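PDB 4LRL: HD domain protein from Enterococcus faecalis, which probably hydrolyses deoxyribonucleoside triphosphates to deoxyribonucleosides and triphosphate, and is regulated allosterically by bound nucleotides. Local coordinates for residues V39-D42 against N46-H49; H85-H90 against V136-Y141; Y95-R100 against R208-L213; C102-R107 against R230-I235. All coordinates share one frame; numbering follows the deposited sequence. Where two conformers were deposited one is given.

Helix 87-108 links the four contacts. It supplies one segment each to contacts 2, 3 and 4, and its middle part touches the hairpin of contact 1 through Tyr95 and Glu96. Contacts 2 and 3 meet beside the nickel site. His90 of contact 2 binds the metal, and its ND1 lies 2.8 Å from Asp210 OD1 of contact 3. The centre of contact 4 is about 13 Å from that of contact 3 and about 27 Å from that of contact 2. Contact 1 holds Val39 and Phe40 against a bound dGTP. Guanine O6 of this dGTP is 17.2 Å from the nickel, so the nucleotide lies apart from the metal site.

Contact 1 of 4, residues V39-D42 against N46-H49. With DGT (2'-deoxyguanosine-5'-triphosphate), chain O.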
# COMPACT_ATOMS: atom_id res chain seq x y z
N VAL C 39 -13.39 -19.90 -6.43
CA VAL C 39 -12.45 -18.81 -6.23
C VAL C 39 -11.16 -19.28 -5.55
O VAL C 39 -11.19 -20.07 -4.59
CB VAL C 39 -13.07 -17.59 -5.47
CG1 VAL C 39 -14.18 -16.94 -6.29
CG2 VAL C 39 -13.58 -17.98 -4.07
N PHE C 40 -10.04 -18.78 -6.07
CA PHE C 40 -8.73 -19.09 -5.54
C PHE C 40 -8.15 -17.80 -4.97
O PHE C 40 -8.02 -16.80 -5.68
CB PHE C 40 -7.81 -19.61 -6.64
CG PHE C 40 -8.25 -20.92 -7.26
CD1 PHE C 40 -9.51 -21.06 -7.84
CD2 PHE C 40 -7.38 -22.00 -7.31
CE1 PHE C 40 -9.90 -22.26 -8.43
CE2 PHE C 40 -7.76 -23.20 -7.90
CZ PHE C 40 -9.02 -23.33 -8.46
N ARG C 41 -7.81 -17.82 -3.69
CA ARG C 41 -7.18 -16.66 -3.10
C ARG C 41 -5.83 -16.41 -3.78
O ARG C 41 -5.03 -17.33 -3.96
CB ARG C 41 -7.02 -16.87 -1.59
CG ARG C 41 -7.13 -15.59 -0.79
CD ARG C 41 -8.49 -14.93 -0.96
NE ARG C 41 -8.49 -13.57 -0.41
CZ ARG C 41 -9.10 -13.21 0.71
NH1 ARG C 41 -9.82 -14.07 1.40
NH2 ARG C 41 -9.01 -11.95 1.12
N ASP C 42 -5.61 -15.17 -4.18
CA ASP C 42 -4.38 -14.76 -4.82
C ASP C 42 -3.96 -13.40 -4.27
O ASP C 42 -4.73 -12.46 -4.29
CB ASP C 42 -4.56 -14.67 -6.34
CG ASP C 42 -3.27 -14.32 -7.06
OD1 ASP C 42 -2.30 -15.08 -6.96
OD2 ASP C 42 -3.22 -13.27 -7.72
N ASN C 46 -6.29 -10.64 -5.82
CA ASN C 46 -7.23 -10.95 -4.75
C ASN C 46 -7.90 -12.31 -4.92
O ASN C 46 -7.79 -13.16 -4.04
CB ASN C 46 -8.22 -9.80 -4.51
CG ASN C 46 -7.50 -8.47 -4.29
OD1 ASN C 46 -6.71 -8.32 -3.36
ND2 ASN C 46 -7.77 -7.50 -5.16
N TYR C 47 -8.54 -12.54 -6.07
CA TYR C 47 -9.18 -13.81 -6.39
C TYR C 47 -8.94 -14.24 -7.83
O TYR C 47 -8.95 -13.41 -8.75
CB TYR C 47 -10.68 -13.73 -6.15
CG TYR C 47 -11.07 -13.56 -4.71
CD1 TYR C 47 -11.20 -12.29 -4.15
CD2 TYR C 47 -11.33 -14.67 -3.90
CE1 TYR C 47 -11.56 -12.12 -2.82
CE2 TYR C 47 -11.70 -14.51 -2.57
CZ TYR C 47 -11.81 -13.24 -2.04
OH TYR C 47 -12.17 -13.07 -0.72
N ILE C 48 -8.73 -15.54 -8.02
CA ILE C 48 -8.79 -16.16 -9.33
C ILE C 48 -10.18 -16.79 -9.42
O ILE C 48 -10.59 -17.52 -8.51
CB ILE C 48 -7.70 -17.25 -9.53
CG1 ILE C 48 -6.29 -16.74 -9.15
CG2 ILE C 48 -7.74 -17.85 -10.96
CD1 ILE C 48 -5.79 -15.47 -9.85
N HIS C 49 -10.92 -16.50 -10.50
CA HIS C 49 -12.30 -16.98 -10.66
C HIS C 49 -12.39 -18.04 -11.74
O HIS C 49 -12.01 -17.80 -12.90
CB HIS C 49 -13.24 -15.83 -11.01
CG HIS C 49 -13.29 -14.73 -9.98
ND1 HIS C 49 -12.31 -13.77 -9.88
CD2 HIS C 49 -14.20 -14.44 -9.03
CE1 HIS C 49 -12.62 -12.94 -8.90
NE2 HIS C 49 -13.75 -13.33 -8.37
PG DGT O . -14.41 -29.64 -4.48
O1G DGT O . -14.66 -31.11 -4.77
O2G DGT O . -13.75 -28.88 -5.60
O3G DGT O . -15.61 -28.94 -3.86
O3B DGT O . -13.28 -29.68 -3.33
PB DGT O . -13.05 -28.44 -2.32
O1B DGT O . -13.61 -27.19 -2.94
O2B DGT O . -13.52 -28.87 -0.95
O3A DGT O . -11.44 -28.36 -2.24
PA DGT O . -10.48 -28.06 -3.50
O1A DGT O . -11.26 -27.75 -4.74
O2A DGT O . -9.43 -29.14 -3.56
O5' DGT O . -9.76 -26.70 -3.02
C5' DGT O . -10.52 -25.66 -2.40
C4' DGT O . -9.64 -24.43 -2.16
O4' DGT O . -8.31 -24.68 -2.61
C3' DGT O . -10.16 -23.23 -2.94
O3' DGT O . -10.26 -22.11 -2.05
C2' DGT O . -9.13 -22.97 -4.02
C1' DGT O . -7.87 -23.58 -3.42
N9 DGT O . -6.86 -24.06 -4.40
C8 DGT O . -5.62 -23.57 -4.51
N7 DGT O . -4.91 -24.21 -5.48
C5 DGT O . -5.73 -25.13 -6.00
C6 DGT O . -5.61 -26.15 -7.07
O6 DGT O . -4.54 -26.27 -7.70
N1 DGT O . -6.69 -26.91 -7.32
C2 DGT O . -7.85 -26.78 -6.64
N2 DGT O . -8.89 -27.59 -6.95
N3 DGT O . -8.02 -25.87 -5.64
C4 DGT O . -7.01 -25.03 -5.29
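Arg41 bends at its second torsion (chi2 61°), while Tyr47 sets CG beside its backbone N (chi1 -67°). These turns bring the guanidinium over the phenol end of the tyrosine, on one face of a two-stranded antiparallel beta hairpin. Tyr47 OH lies over the centre of the guanidinium, 3.4 Å from Arg41 CZ. The two planes are 21° apart. Arg41 NH1 is also near this hydroxyl, but the angle is too poor for a hydrogen bond. On the same face Val39 CB packs on Tyr47 CD2 at 3.7 Å, and Val39 CG1 lies beside His49 CD2.

Phe40 and Ile48 form a hydrogen-bonded pair. Phe40 N gives to Ile48 O at 2.8 Å, and Ile48 N returns a bond of the same length to Phe40 O. Asp42 N reaches Asn46 O at 3.0 Å, from above the carbonyl plane. Asp42 packs its CB on Ile48 CD1. Its carboxylate is gripped by Arg214 in a salt bridge and by His81 of the second subunit.

The hairpin forms one wall of a dGTP pocket at a subunit interface. Lys38, Asn60, Gln65 and Arg68 also bind the nucleotide, as do Arg350 and Lys354 of the second subunit. Phe40 CE2 comes within 3.3 Å of guanine C4, and its ring has sugar C2' over one face. The sugar O3' gives a weak hydrogen bond of 3.4 Å to Val39 O.

Contact 2 of 4, residues H85-H90 against V136-Y141; sequences HSRFSH and VGHGPY. With NI (nickel (II) ion), chain N.
Arg87 lays its guanidinium flat on the imidazole of His138. The centres are 3.7 Å apart and the planes differ by 11°. The closest pair is Arg87 NH1 and His138 CD2, at 3.4 Å, toward the rim of the ring. The extended arginine chain, from CG to NE, crosses the histidine side chain at about a right angle. A water at the guanidinium edge, in its plane, adds a polar link. It accepts from Arg87 NE at 3.1 Å and donates to Gly139 O at 2.6 Å.

The next shell holds the histidine ring and the start of the arginine's helix. His138 ND1 is hydrogen-bonded to Ser142 OG, and the ring also stacks with His153. Arg87 stands in the first turn of helix 87-108. Ser86 is the N-cap of that helix, and its OG accepts from Ser89 N at 3.3 Å.

One turn further on, His90 binds the nickel through NE2 at 2.2 Å. Two waters also coordinate the metal. His134, Asp135 and Asp207 complete the site. Arg87 is a dATP-binding residue of this protein, although no dATP is bound to this chain. The contact thus joins a nucleotide-binding arginine to the loop just after the His-Asp pair of the metal site, the H...HD...D motif of an HD-domain phosphohydrolase.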
# COMPACT_ATOMS: atom_id res chain seq x y z
N HIS C 85 7.77 -17.20 -5.24
CA HIS C 85 6.53 -17.57 -5.93
C HIS C 85 6.76 -18.50 -7.12
O HIS C 85 7.79 -18.42 -7.79
CB HIS C 85 5.73 -16.32 -6.36
CG HIS C 85 6.50 -15.38 -7.24
ND1 HIS C 85 7.61 -14.68 -6.81
CD2 HIS C 85 6.29 -14.98 -8.53
CE1 HIS C 85 8.05 -13.92 -7.79
NE2 HIS C 85 7.28 -14.08 -8.84
N SER C 86 5.80 -19.38 -7.38
CA SER C 86 5.95 -20.41 -8.40
C SER C 86 5.40 -19.97 -9.76
O SER C 86 4.67 -18.97 -9.87
CB SER C 86 5.23 -21.68 -7.99
OG SER C 86 3.83 -21.46 -8.03
N ARG C 87 5.73 -20.75 -10.78
CA ARG C 87 5.17 -20.55 -12.10
C ARG C 87 3.68 -20.91 -12.12
O ARG C 87 2.94 -20.49 -13.02
CB ARG C 87 5.92 -21.39 -13.14
CG ARG C 87 7.35 -20.95 -13.37
CD ARG C 87 7.93 -21.62 -14.63
NE ARG C 87 9.26 -21.08 -14.92
CZ ARG C 87 9.49 -19.96 -15.60
NH1 ARG C 87 8.48 -19.25 -16.10
NH2 ARG C 87 10.73 -19.56 -15.78
N PHE C 88 3.26 -21.68 -11.13
CA PHE C 88 1.85 -22.04 -11.00
C PHE C 88 1.00 -20.81 -10.68
O PHE C 88 -0.01 -20.55 -11.35
CB PHE C 88 1.67 -23.11 -9.93
CG PHE C 88 0.23 -23.52 -9.69
CD1 PHE C 88 -0.36 -24.52 -10.46
CD2 PHE C 88 -0.51 -22.93 -8.66
CE1 PHE C 88 -1.67 -24.91 -10.23
CE2 PHE C 88 -1.83 -23.32 -8.43
CZ PHE C 88 -2.41 -24.32 -9.21
N SER C 89 1.41 -20.03 -9.69
CA SER C 89 0.61 -18.85 -9.31
C SER C 89 0.62 -17.82 -10.42
O SER C 89 -0.38 -17.15 -10.66
CB SER C 89 1.07 -18.26 -7.98
OG SER C 89 2.30 -17.61 -8.14
N HIS C 90 1.74 -17.71 -11.14
CA HIS C 90 1.80 -16.84 -12.31
C HIS C 90 0.84 -17.29 -13.41
O HIS C 90 0.18 -16.46 -14.04
CB HIS C 90 3.23 -16.72 -12.86
CG HIS C 90 3.31 -16.12 -14.23
ND1 HIS C 90 2.97 -14.81 -14.50
CD2 HIS C 90 3.68 -16.66 -15.42
CE1 HIS C 90 3.12 -14.57 -15.79
NE2 HIS C 90 3.55 -15.67 -16.37
N VAL C 136 3.52 -23.81 -19.52
CA VAL C 136 3.53 -25.18 -19.04
C VAL C 136 4.81 -25.96 -19.42
O VAL C 136 5.19 -26.89 -18.74
CB VAL C 136 2.22 -25.94 -19.44
CG1 VAL C 136 2.30 -26.49 -20.85
CG2 VAL C 136 1.89 -27.02 -18.44
N GLY C 137 5.48 -25.54 -20.49
CA GLY C 137 6.69 -26.21 -20.96
C GLY C 137 7.99 -25.77 -20.29
O GLY C 137 9.06 -26.28 -20.61
N HIS C 138 7.90 -24.80 -19.38
CA HIS C 138 9.07 -24.36 -18.61
C HIS C 138 9.50 -25.45 -17.62
O HIS C 138 8.66 -26.02 -16.92
CB HIS C 138 8.75 -23.11 -17.81
CG HIS C 138 8.80 -21.83 -18.60
ND1 HIS C 138 9.98 -21.30 -19.08
CD2 HIS C 138 7.82 -20.96 -18.93
CE1 HIS C 138 9.72 -20.16 -19.70
NE2 HIS C 138 8.42 -19.93 -19.62
N GLY C 139 10.80 -25.73 -17.58
CA GLY C 139 11.37 -26.61 -16.57
C GLY C 139 12.10 -25.78 -15.52
O GLY C 139 12.00 -24.56 -15.54
N PRO C 140 12.85 -26.44 -14.61
CA PRO C 140 13.57 -25.72 -13.56
C PRO C 140 14.61 -24.78 -14.15
O PRO C 140 15.25 -25.12 -15.15
CB PRO C 140 14.26 -26.85 -12.79
CG PRO C 140 14.39 -27.99 -13.77
CD PRO C 140 13.12 -27.90 -14.57
N TYR C 141 14.76 -23.60 -13.54
CA TYR C 141 15.74 -22.59 -13.97
C TYR C 141 15.82 -22.56 -15.49
O TYR C 141 16.86 -22.84 -16.09
CB TYR C 141 17.11 -22.87 -13.35
CG TYR C 141 17.06 -22.96 -11.84
CD1 TYR C 141 17.00 -24.19 -11.21
CD2 TYR C 141 17.02 -21.80 -11.05
CE1 TYR C 141 16.94 -24.29 -9.83
CE2 TYR C 141 16.95 -21.89 -9.66
CZ TYR C 141 16.91 -23.14 -9.07
OH TYR C 141 16.84 -23.26 -7.71
NI NI N . 4.30 -16.14 -18.36
O HOH W 1 12.18 -22.20 -14.59
O HOH W 2 6.41 -15.74 -17.25
O HOH W 3 5.88 -16.09 -19.80

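Contact 3 of 4, residues Y95-R100 against R208-L213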
# COMPACT_ATOMS: atom_id res chain seq x y z
N TYR C 95 -4.18 -16.36 -16.50
CA TYR C 95 -5.55 -16.81 -16.77
C TYR C 95 -6.57 -15.80 -16.25
O TYR C 95 -7.51 -15.44 -16.95
CB TYR C 95 -5.82 -18.20 -16.17
CG TYR C 95 -7.30 -18.41 -15.88
CD1 TYR C 95 -8.17 -18.79 -16.89
CD2 TYR C 95 -7.82 -18.18 -14.60
CE1 TYR C 95 -9.54 -18.95 -16.64
CE2 TYR C 95 -9.19 -18.34 -14.34
CZ TYR C 95 -10.04 -18.74 -15.37
OH TYR C 95 -11.38 -18.91 -15.15
N GLU C 96 -6.38 -15.34 -15.02
CA GLU C 96 -7.30 -14.40 -14.40
C GLU C 96 -7.41 -13.05 -15.14
O GLU C 96 -8.52 -12.56 -15.37
CB GLU C 96 -6.98 -14.17 -12.92
CG GLU C 96 -7.91 -13.16 -12.23
CD GLU C 96 -9.39 -13.59 -12.19
OE1 GLU C 96 -10.23 -12.74 -11.81
OE2 GLU C 96 -9.72 -14.76 -12.50
N ILE C 97 -6.27 -12.46 -15.48
CA ILE C 97 -6.25 -11.19 -16.21
C ILE C 97 -6.97 -11.35 -17.55
O ILE C 97 -7.76 -10.49 -17.93
CB ILE C 97 -4.80 -10.68 -16.42
CG1 ILE C 97 -4.13 -10.37 -15.06
CG2 ILE C 97 -4.78 -9.49 -17.39
CD1 ILE C 97 -2.72 -9.76 -15.17
N THR C 98 -6.71 -12.46 -18.23
CA THR C 98 -7.31 -12.79 -19.53
C THR C 98 -8.82 -12.94 -19.39
O THR C 98 -9.58 -12.48 -20.26
CB THR C 98 -6.70 -14.10 -20.09
OG1 THR C 98 -5.29 -13.92 -20.29
CG2 THR C 98 -7.31 -14.48 -21.41
N ARG C 99 -9.26 -13.56 -18.30
CA ARG C 99 -10.69 -13.71 -18.04
C ARG C 99 -11.34 -12.34 -17.84
O ARG C 99 -12.42 -12.07 -18.36
CB ARG C 99 -10.94 -14.62 -16.83
CG ARG C 99 -12.41 -14.90 -16.57
CD ARG C 99 -12.63 -15.40 -15.15
NE ARG C 99 -12.38 -14.39 -14.12
CZ ARG C 99 -13.18 -13.36 -13.82
NH1 ARG C 99 -14.33 -13.17 -14.47
NH2 ARG C 99 -12.83 -12.51 -12.85
N ARG C 100 -10.65 -11.45 -17.12
CA ARG C 100 -11.20 -10.11 -16.89
C ARG C 100 -11.33 -9.34 -18.20
O ARG C 100 -12.33 -8.65 -18.41
CB ARG C 100 -10.38 -9.35 -15.86
CG ARG C 100 -10.54 -9.94 -14.46
CD ARG C 100 -9.64 -9.31 -13.43
NE ARG C 100 -9.65 -10.12 -12.21
CZ ARG C 100 -9.10 -9.78 -11.04
NH1 ARG C 100 -9.18 -10.61 -10.01
NH2 ARG C 100 -8.48 -8.61 -10.90
N ARG C 208 2.82 -10.47 -19.55
CA ARG C 208 3.64 -9.38 -19.04
C ARG C 208 2.96 -8.67 -17.86
O ARG C 208 3.61 -8.38 -16.85
CB ARG C 208 3.95 -8.38 -20.16
CG ARG C 208 4.67 -8.99 -21.36
CD ARG C 208 4.76 -7.95 -22.42
NE ARG C 208 5.33 -8.39 -23.70
CZ ARG C 208 6.63 -8.45 -23.96
NH1 ARG C 208 7.04 -8.81 -25.17
NH2 ARG C 208 7.52 -8.15 -23.02
N MET C 209 1.66 -8.41 -17.98
CA MET C 209 0.94 -7.69 -16.93
C MET C 209 0.97 -8.45 -15.60
O MET C 209 1.21 -7.86 -14.55
CB MET C 209 -0.49 -7.33 -17.37
CG MET C 209 -0.53 -6.27 -18.48
SD MET C 209 -2.13 -5.47 -18.67
CE MET C 209 -2.97 -6.57 -19.80
N ASP C 210 0.76 -9.76 -15.64
CA ASP C 210 0.80 -10.52 -14.41
C ASP C 210 2.21 -10.59 -13.82
O ASP C 210 2.37 -10.32 -12.64
CB ASP C 210 0.24 -11.93 -14.58
CG ASP C 210 0.13 -12.65 -13.24
OD1 ASP C 210 1.02 -13.47 -12.95
OD2 ASP C 210 -0.82 -12.38 -12.47
N TYR C 211 3.23 -10.95 -14.61
CA TYR C 211 4.54 -11.10 -13.98
C TYR C 211 5.12 -9.79 -13.48
O TYR C 211 5.75 -9.75 -12.42
CB TYR C 211 5.55 -11.96 -14.78
CG TYR C 211 6.11 -11.40 -16.06
CD1 TYR C 211 6.94 -10.28 -16.08
CD2 TYR C 211 5.87 -12.05 -17.27
CE1 TYR C 211 7.48 -9.79 -17.28
CE2 TYR C 211 6.40 -11.58 -18.47
CZ TYR C 211 7.20 -10.46 -18.47
OH TYR C 211 7.72 -10.01 -19.68
N LEU C 212 4.85 -8.70 -14.18
CA LEU C 212 5.32 -7.39 -13.69
C LEU C 212 4.72 -7.08 -12.32
O LEU C 212 5.45 -6.72 -11.39
CB LEU C 212 5.06 -6.27 -14.70
CG LEU C 212 5.91 -6.37 -15.98
CD1 LEU C 212 5.41 -5.39 -17.06
CD2 LEU C 212 7.43 -6.20 -15.76
N LEU C 213 3.41 -7.27 -12.18
CA LEU C 213 2.74 -7.00 -10.92
C LEU C 213 3.14 -8.00 -9.84
O LEU C 213 3.41 -7.61 -8.70
CB LEU C 213 1.23 -7.02 -11.12
CG LEU C 213 0.60 -5.87 -11.91
CD1 LEU C 213 -0.85 -6.23 -12.30
CD2 LEU C 213 0.64 -4.56 -11.08
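Between segments 95-100 and 208-213, on helices 87-108 and 206-219, the nearest CA atoms are those of Ile97 and Asp210, 7.3 Å apart. Ile97 does the reaching. Its chain is extended at chi2 (-176°), which sends CD1 onto the backbone of the other helix. CD1 lies 3.5 Å from Asp210 N and 3.7 Å from Asp210 CB. It also touches Met209 CB at 4.0 Å, the two side chains crossing obliquely. CD1 thus carries most of the contact between these segments.

Asp210 turns its carboxylate to polar partners. It places CG anti to its backbone N (chi1 -173°). OD1 accepts from the ND1 of the metal ligand His90, while OD2 meets His45 and forms a salt bridge with Arg214.

Within helix 87-108, Glu96 is held by two arginines. Its OE1 takes three bonds from these arginines. Arg99 NH2 comes in on the syn side at 2.8 Å. Arg100 NE and NH1 both come in on the anti side, NE at 2.7 Å. Arg99 NE reaches OE2 at 3.1 Å from above the carboxylate plane. OE2 also accepts from His49 N, which ties this network to the hairpin.

Asp210 probably orients the imidazole of His90 and may strengthen its hold on the metal. Such a carboxylate behind a ligand histidine is a familiar second shell, here placed by the packed helices of the HD domain.

Contact 4 of 4, residues C102-R107 against R230-I235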
# COMPACT_ATOMS: atom_id res chain seq x y z
N CYS C 102 -11.61 -10.66 -21.37
CA CYS C 102 -12.67 -11.30 -22.15
C CYS C 102 -14.05 -10.86 -21.67
O CYS C 102 -14.95 -10.63 -22.48
CB CYS C 102 -12.55 -12.82 -22.06
SG CYS C 102 -11.16 -13.52 -22.95
N GLU C 103 -14.19 -10.75 -20.36
CA GLU C 103 -15.42 -10.31 -19.72
C GLU C 103 -15.77 -8.89 -20.16
O GLU C 103 -16.90 -8.62 -20.58
CB GLU C 103 -15.26 -10.40 -18.20
CG GLU C 103 -16.55 -10.23 -17.42
CD GLU C 103 -17.42 -11.48 -17.39
OE1 GLU C 103 -16.90 -12.61 -17.50
OE2 GLU C 103 -18.65 -11.33 -17.25
N ILE C 104 -14.79 -7.99 -20.07
CA ILE C 104 -14.94 -6.60 -20.51
C ILE C 104 -15.21 -6.52 -22.02
O ILE C 104 -16.08 -5.77 -22.46
CB ILE C 104 -13.67 -5.78 -20.12
CG1 ILE C 104 -13.63 -5.56 -18.61
CG2 ILE C 104 -13.63 -4.44 -20.84
CD1 ILE C 104 -12.23 -5.26 -18.05
N PHE C 105 -14.47 -7.31 -22.79
CA PHE C 105 -14.62 -7.36 -24.24
C PHE C 105 -16.02 -7.79 -24.62
O PHE C 105 -16.63 -7.22 -25.53
CB PHE C 105 -13.60 -8.33 -24.85
CG PHE C 105 -12.25 -7.72 -25.15
CD1 PHE C 105 -11.38 -8.37 -26.02
CD2 PHE C 105 -11.86 -6.50 -24.59
CE1 PHE C 105 -10.12 -7.83 -26.32
CE2 PHE C 105 -10.61 -5.95 -24.88
CZ PHE C 105 -9.74 -6.62 -25.75
N GLN C 106 -16.54 -8.79 -23.91
CA GLN C 106 -17.85 -9.34 -24.24
C GLN C 106 -18.98 -8.37 -23.92
O GLN C 106 -19.88 -8.18 -24.74
CB GLN C 106 -18.08 -10.71 -23.58
CG GLN C 106 -19.50 -11.31 -23.74
CD GLN C 106 -20.03 -11.32 -25.19
OE1 GLN C 106 -19.26 -11.34 -26.16
NE2 GLN C 106 -21.35 -11.32 -25.33
N ARG C 107 -18.93 -7.71 -22.77
CA ARG C 107 -20.05 -6.84 -22.38
C ARG C 107 -20.02 -5.41 -22.97
O ARG C 107 -21.03 -4.72 -22.93
CB ARG C 107 -20.29 -6.85 -20.86
CG ARG C 107 -19.58 -5.77 -20.07
CD ARG C 107 -20.02 -5.81 -18.60
NE ARG C 107 -19.59 -7.03 -17.91
CZ ARG C 107 -18.90 -7.06 -16.77
NH1 ARG C 107 -18.58 -8.23 -16.23
NH2 ARG C 107 -18.53 -5.94 -16.16
N ARG C 230 -6.95 0.51 -14.51
CA ARG C 230 -7.09 1.57 -15.51
C ARG C 230 -6.82 1.06 -16.92
O ARG C 230 -7.47 1.50 -17.86
CB ARG C 230 -6.25 2.82 -15.21
CG ARG C 230 -6.54 4.02 -16.19
CD ARG C 230 -8.03 4.39 -16.33
NE ARG C 230 -8.26 5.38 -17.39
CZ ARG C 230 -9.45 5.82 -17.79
NH1 ARG C 230 -10.57 5.38 -17.23
NH2 ARG C 230 -9.52 6.72 -18.76
N ILE C 231 -5.91 0.11 -17.06
CA ILE C 231 -5.67 -0.50 -18.36
C ILE C 231 -6.90 -1.29 -18.80
O ILE C 231 -7.30 -1.23 -19.96
CB ILE C 231 -4.38 -1.35 -18.41
CG1 ILE C 231 -3.17 -0.44 -18.13
CG2 ILE C 231 -4.25 -2.06 -19.79
CD1 ILE C 231 -1.85 -1.10 -18.30
N LEU C 232 -7.53 -1.99 -17.86
CA LEU C 232 -8.74 -2.74 -18.16
C LEU C 232 -9.91 -1.84 -18.56
O LEU C 232 -10.81 -2.29 -19.27
CB LEU C 232 -9.12 -3.66 -17.00
CG LEU C 232 -8.15 -4.82 -16.75
CD1 LEU C 232 -8.64 -5.71 -15.62
CD2 LEU C 232 -7.90 -5.63 -18.00
N ARG C 233 -9.88 -0.58 -18.14
CA ARG C 233 -10.96 0.34 -18.46
C ARG C 233 -10.86 0.89 -19.89
O ARG C 233 -11.84 1.39 -20.43
CB ARG C 233 -10.99 1.50 -17.46
CG ARG C 233 -12.31 2.27 -17.40
CD ARG C 233 -13.32 1.59 -16.50
NE ARG C 233 -14.67 2.08 -16.71
CZ ARG C 233 -15.71 1.79 -15.92
NH1 ARG C 233 -15.55 1.02 -14.85
NH2 ARG C 233 -16.92 2.29 -16.20
N VAL C 234 -9.68 0.81 -20.49
CA VAL C 234 -9.45 1.41 -21.81
C VAL C 234 -9.04 0.39 -22.87
O VAL C 234 -9.02 0.72 -24.06
CB VAL C 234 -8.41 2.56 -21.77
CG1 VAL C 234 -8.90 3.71 -20.89
CG2 VAL C 234 -7.04 2.05 -21.30
N ILE C 235 -8.73 -0.84 -22.43
CA ILE C 235 -8.39 -1.94 -23.36
C ILE C 235 -9.57 -2.26 -24.28
O ILE C 235 -10.73 -2.22 -23.87
CB ILE C 235 -7.92 -3.22 -22.61
CG1 ILE C 235 -7.25 -4.19 -23.59
CG2 ILE C 235 -9.09 -3.89 -21.85
CD1 ILE C 235 -6.45 -5.31 -22.94
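Phe105 turns a ring edge toward the end of the 230-235 segment. Ile235 O lies near the ring plane, 3.9 Å from Phe105 CE2. The same ring carbon is 4.0 Å from Ile235 CG2, and Phe105 CZ is close to Ile235 CG1. The two side chains cross at about a right angle. Two guanidinium groups lie away from this packing. Arg107 has Glu103 OE2 at its edge and in its plane, with Arg107 NH1 at 3.3 Å in a salt bridge one turn apart on the helix. Arg230 carries Val234 CG1 over one face, offset toward the rim. It also makes a cation-pi contact with Tyr47 of the third subunit.

The second apolar point is Ile104. Its CD1 lies 3.5 Å from Leu232 O and 3.7 Å from Leu232 CB. The chi2 of 158° keeps the isoleucine chain extended, which carries this methyl across to the neighbouring backbone. Here the far half of helix 87-108, in the HD domain, packs on the short helix 228-234 in the HD-associated region. The contact is apolar packing, well away from the metal.

Ile235 opens the strand that follows, 235-238. Its side chain also touches Ile242 and Phe244 of the adjacent strand 241-245, and Phe105 touches Ile242 as well. Leu232 packs further on Arg100 and Ile101 of the long helix. Ile231 O accepts from both Ile235 N, at 2.9 Å, and Val234 N, at 3.2 Å.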